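Local coordinates for protein copper-containing nitrite reductase (Thermus scotoductus, PDB 6HBE) that probably reduces nitrite to nitric oxide as a three-domain, homotrimeric copper nitrite reductase, using electrons delivered by cytochrome c, at residues C115-M127 against D377-R389. Numbering follows the deposited sequence.
Sequences CAPGGHGIMAHTM and DVFDLLEGERTGR. With CU (copper (II) ion), chain N.
His-120 reaches across to 377-389 with CG anti to its backbone N (chi1 -179°), a torsion that turns one ring face to Gly-388 CA. His-120 CB packs 3.6 Å from Arg-386 O, the carbonyl that also accepts a hydrogen bond from His-120 N (3.0 Å). Further out, Gly-388 CA sits 3.7 Å from the centroid of the His-120 ring and 15° off its normal, a CH-pi contact. His-120 CD2 lies 3.5 Å from Thr-387 O, ND1 shares a water with Phe-379 N, and His-120 CE1 comes within 3.4 Å of Asp-377 CG. His-120 NE2 is hydrogen-bonded to Asn-356 OD1, and Asp-377 OD2 to NE2 of His-390, a ligand of the C-terminal copper. With an alanine here, the water and Asn-356 would probably lose their imidazole partner, and a gap is likely to open beside Gly-388. Helix 120-126 belongs to the N-terminal cupredoxin domain and 377-389 to a loop of the C-terminal one; the type 1 copper of the first lies at the contact's other end. There His-125 binds copper through ND1, with Cys-115, His-75 and Gln-130 completing the site. His-125 NE2 donates to Glu-385 OE1 at 2.8 Å with an N-H...O angle of 174°; OE1 lies in the imidazole plane but is met from above the carboxylate plane, and Tyr-433 OH also hydrogen-bonds to it.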
# COMPACT_ATOMS: atom_id res chain seq x y z
N CYS C 115 6.54 8.75 20.39
CA CYS C 115 6.49 8.01 21.64
C CYS C 115 7.23 6.67 21.47
O CYS C 115 7.16 6.06 20.40
CB CYS C 115 5.04 7.73 22.08
SG CYS C 115 4.92 7.10 23.81
N ALA C 116 7.90 6.22 22.54
CA ALA C 116 8.56 4.92 22.56
C ALA C 116 8.50 4.31 23.98
O ALA C 116 9.49 4.31 24.71
CB ALA C 116 10.00 5.08 22.09
N PRO C 117 7.32 3.79 24.38
CA PRO C 117 7.25 2.99 25.62
C PRO C 117 8.27 1.85 25.57
O PRO C 117 8.91 1.56 26.59
CB PRO C 117 5.81 2.46 25.63
CG PRO C 117 5.09 3.21 24.54
CD PRO C 117 6.10 3.62 23.55
N GLY C 118 8.44 1.28 24.36
CA GLY C 118 9.29 0.13 24.12
C GLY C 118 8.44 -0.94 23.44
O GLY C 118 7.19 -0.93 23.55
N GLY C 119 9.12 -1.84 22.76
CA GLY C 119 8.46 -3.00 22.12
C GLY C 119 7.29 -2.67 21.23
O GLY C 119 7.37 -1.74 20.41
N HIS C 120 6.18 -3.39 21.45
CA HIS C 120 4.97 -3.27 20.67
C HIS C 120 4.43 -1.84 20.69
O HIS C 120 3.88 -1.35 19.70
CB HIS C 120 3.93 -4.23 21.26
CG HIS C 120 2.61 -4.25 20.55
ND1 HIS C 120 2.43 -4.87 19.32
CD2 HIS C 120 1.40 -3.78 20.91
CE1 HIS C 120 1.16 -4.77 18.97
NE2 HIS C 120 0.52 -4.11 19.91
N GLY C 121 4.60 -1.16 21.83
CA GLY C 121 4.00 0.13 22.03
C GLY C 121 4.57 1.24 21.20
O GLY C 121 3.90 2.24 21.03
N ILE C 122 5.82 1.10 20.76
CA ILE C 122 6.43 2.08 19.86
C ILE C 122 5.49 2.28 18.66
O ILE C 122 5.05 3.44 18.39
CB ILE C 122 7.84 1.65 19.37
CG1 ILE C 122 8.81 1.48 20.56
CG2 ILE C 122 8.37 2.64 18.32
CD1 ILE C 122 10.12 0.81 20.19
N MET C 123 5.13 1.17 18.01
CA MET C 123 4.24 1.18 16.83
C MET C 123 2.82 1.54 17.21
O MET C 123 2.22 2.43 16.57
CB MET C 123 4.28 -0.19 16.09
CG MET C 123 5.64 -0.51 15.46
SD MET C 123 6.94 -1.10 16.60
CE MET C 123 6.39 -2.78 16.91
N ALA C 124 2.30 0.94 18.30
CA ALA C 124 0.88 1.18 18.65
C ALA C 124 0.60 2.63 19.09
O ALA C 124 -0.41 3.23 18.68
CB ALA C 124 0.39 0.20 19.71
N HIS C 125 1.49 3.23 19.86
CA HIS C 125 1.29 4.64 20.30
C HIS C 125 1.53 5.67 19.21
O HIS C 125 0.84 6.69 19.15
CB HIS C 125 2.18 4.99 21.51
CG HIS C 125 1.73 4.38 22.79
ND1 HIS C 125 1.84 5.04 24.00
CD2 HIS C 125 1.17 3.18 23.06
CE1 HIS C 125 1.39 4.25 24.97
NE2 HIS C 125 0.97 3.12 24.43
N THR C 126 2.53 5.45 18.36
CA THR C 126 2.85 6.41 17.29
C THR C 126 1.66 6.59 16.36
O THR C 126 1.23 7.73 16.04
CB THR C 126 4.13 6.01 16.55
OG1 THR C 126 5.25 6.09 17.45
CG2 THR C 126 4.38 6.92 15.34
N MET C 127 1.03 5.49 16.00
CA MET C 127 -0.16 5.58 15.13
C MET C 127 -1.38 6.26 15.75
O MET C 127 -2.27 6.67 15.01
CB MET C 127 -0.52 4.23 14.50
CG MET C 127 -0.98 3.14 15.42
SD MET C 127 -2.64 3.39 16.03
CE MET C 127 -3.65 3.56 14.62
N ASP C 377 -2.16 -9.65 17.19
CA ASP C 377 -0.91 -8.91 17.44
C ASP C 377 0.20 -9.95 17.61
O ASP C 377 -0.04 -11.05 18.13
CB ASP C 377 -1.00 -7.95 18.63
CG ASP C 377 -1.60 -6.57 18.26
OD1 ASP C 377 -1.49 -6.12 17.09
OD2 ASP C 377 -2.19 -5.92 19.16
N VAL C 378 1.40 -9.61 17.13
CA VAL C 378 2.50 -10.55 16.94
C VAL C 378 3.56 -10.48 18.05
O VAL C 378 4.07 -11.53 18.46
CB VAL C 378 3.17 -10.35 15.54
CG1 VAL C 378 4.12 -11.50 15.20
CG2 VAL C 378 2.09 -10.30 14.47
N PHE C 379 3.88 -9.28 18.54
CA PHE C 379 4.89 -9.07 19.60
C PHE C 379 4.27 -9.36 20.99
O PHE C 379 3.55 -8.53 21.53
CB PHE C 379 5.43 -7.64 19.56
CG PHE C 379 6.64 -7.39 20.45
CD1 PHE C 379 6.49 -7.12 21.81
CD2 PHE C 379 7.90 -7.35 19.91
CE1 PHE C 379 7.59 -6.86 22.60
CE2 PHE C 379 9.01 -7.07 20.69
CZ PHE C 379 8.86 -6.83 22.05
N ASP C 380 4.54 -10.54 21.54
CA ASP C 380 3.89 -10.97 22.82
C ASP C 380 4.91 -11.10 23.98
O ASP C 380 4.68 -11.78 24.98
CB ASP C 380 3.04 -12.23 22.58
CG ASP C 380 3.85 -13.42 22.05
OD1 ASP C 380 5.12 -13.41 22.14
OD2 ASP C 380 3.22 -14.37 21.53
N LEU C 381 6.02 -10.39 23.86
CA LEU C 381 7.05 -10.31 24.89
C LEU C 381 6.85 -9.09 25.81
O LEU C 381 5.90 -8.30 25.61
CB LEU C 381 8.41 -10.23 24.21
CG LEU C 381 8.72 -11.40 23.28
CD1 LEU C 381 9.96 -11.07 22.46
CD2 LEU C 381 8.92 -12.68 24.09
N LEU C 382 7.71 -8.96 26.82
CA LEU C 382 7.68 -7.82 27.76
C LEU C 382 6.32 -7.72 28.51
O LEU C 382 5.65 -8.74 28.72
CB LEU C 382 8.08 -6.52 27.04
CG LEU C 382 9.40 -6.56 26.26
CD1 LEU C 382 9.68 -5.24 25.56
CD2 LEU C 382 10.57 -6.93 27.18
N GLU C 383 5.91 -6.52 28.92
CA GLU C 383 4.68 -6.32 29.70
C GLU C 383 4.10 -4.93 29.49
O GLU C 383 4.78 -4.04 28.98
CB GLU C 383 4.95 -6.55 31.21
CG GLU C 383 6.31 -6.05 31.70
CD GLU C 383 6.48 -4.54 31.63
OE1 GLU C 383 5.64 -3.83 32.24
OE2 GLU C 383 7.44 -4.07 30.97
N GLY C 384 2.84 -4.77 29.91
CA GLY C 384 2.17 -3.46 29.90
C GLY C 384 2.08 -2.88 28.48
O GLY C 384 1.84 -3.62 27.51
N GLU C 385 2.34 -1.58 28.37
CA GLU C 385 2.36 -0.91 27.06
C GLU C 385 3.48 -1.38 26.14
O GLU C 385 3.47 -1.05 24.94
CB GLU C 385 2.44 0.63 27.25
CG GLU C 385 1.25 1.22 27.98
CD GLU C 385 -0.06 0.96 27.28
OE1 GLU C 385 -0.11 1.03 26.01
OE2 GLU C 385 -1.05 0.69 28.00
N ARG C 386 4.45 -2.14 26.65
CA ARG C 386 5.49 -2.71 25.81
C ARG C 386 5.13 -4.03 25.13
O ARG C 386 5.88 -4.48 24.25
CB ARG C 386 6.80 -2.83 26.59
CG ARG C 386 7.31 -1.51 27.12
CD ARG C 386 8.73 -1.60 27.65
NE ARG C 386 8.81 -2.56 28.75
CZ ARG C 386 9.92 -3.15 29.16
NH1 ARG C 386 11.09 -2.88 28.61
NH2 ARG C 386 9.87 -3.99 30.19
N THR C 387 3.98 -4.63 25.50
CA THR C 387 3.55 -5.94 24.98
C THR C 387 2.31 -5.83 24.12
O THR C 387 1.50 -4.89 24.24
CB THR C 387 3.28 -6.99 26.12
OG1 THR C 387 3.32 -8.31 25.58
CG2 THR C 387 1.96 -6.79 26.82
N GLY C 388 2.21 -6.79 23.21
CA GLY C 388 1.01 -7.01 22.40
C GLY C 388 0.18 -8.22 22.81
O GLY C 388 -0.71 -8.64 22.05
N ARG C 389 0.47 -8.81 23.99
CA ARG C 389 -0.48 -9.68 24.66
C ARG C 389 -1.72 -8.90 25.07
O ARG C 389 -1.63 -7.72 25.39
CB ARG C 389 0.13 -10.32 25.93
CG ARG C 389 1.07 -11.47 25.67
CD ARG C 389 1.48 -12.22 26.96
NE ARG C 389 1.81 -11.27 28.04
CZ ARG C 389 2.99 -10.65 28.23
NH1 ARG C 389 4.05 -10.87 27.47
NH2 ARG C 389 3.11 -9.80 29.26
CU CU N . 2.85 6.78 24.26
O HOH W 1 2.84 -6.89 17.31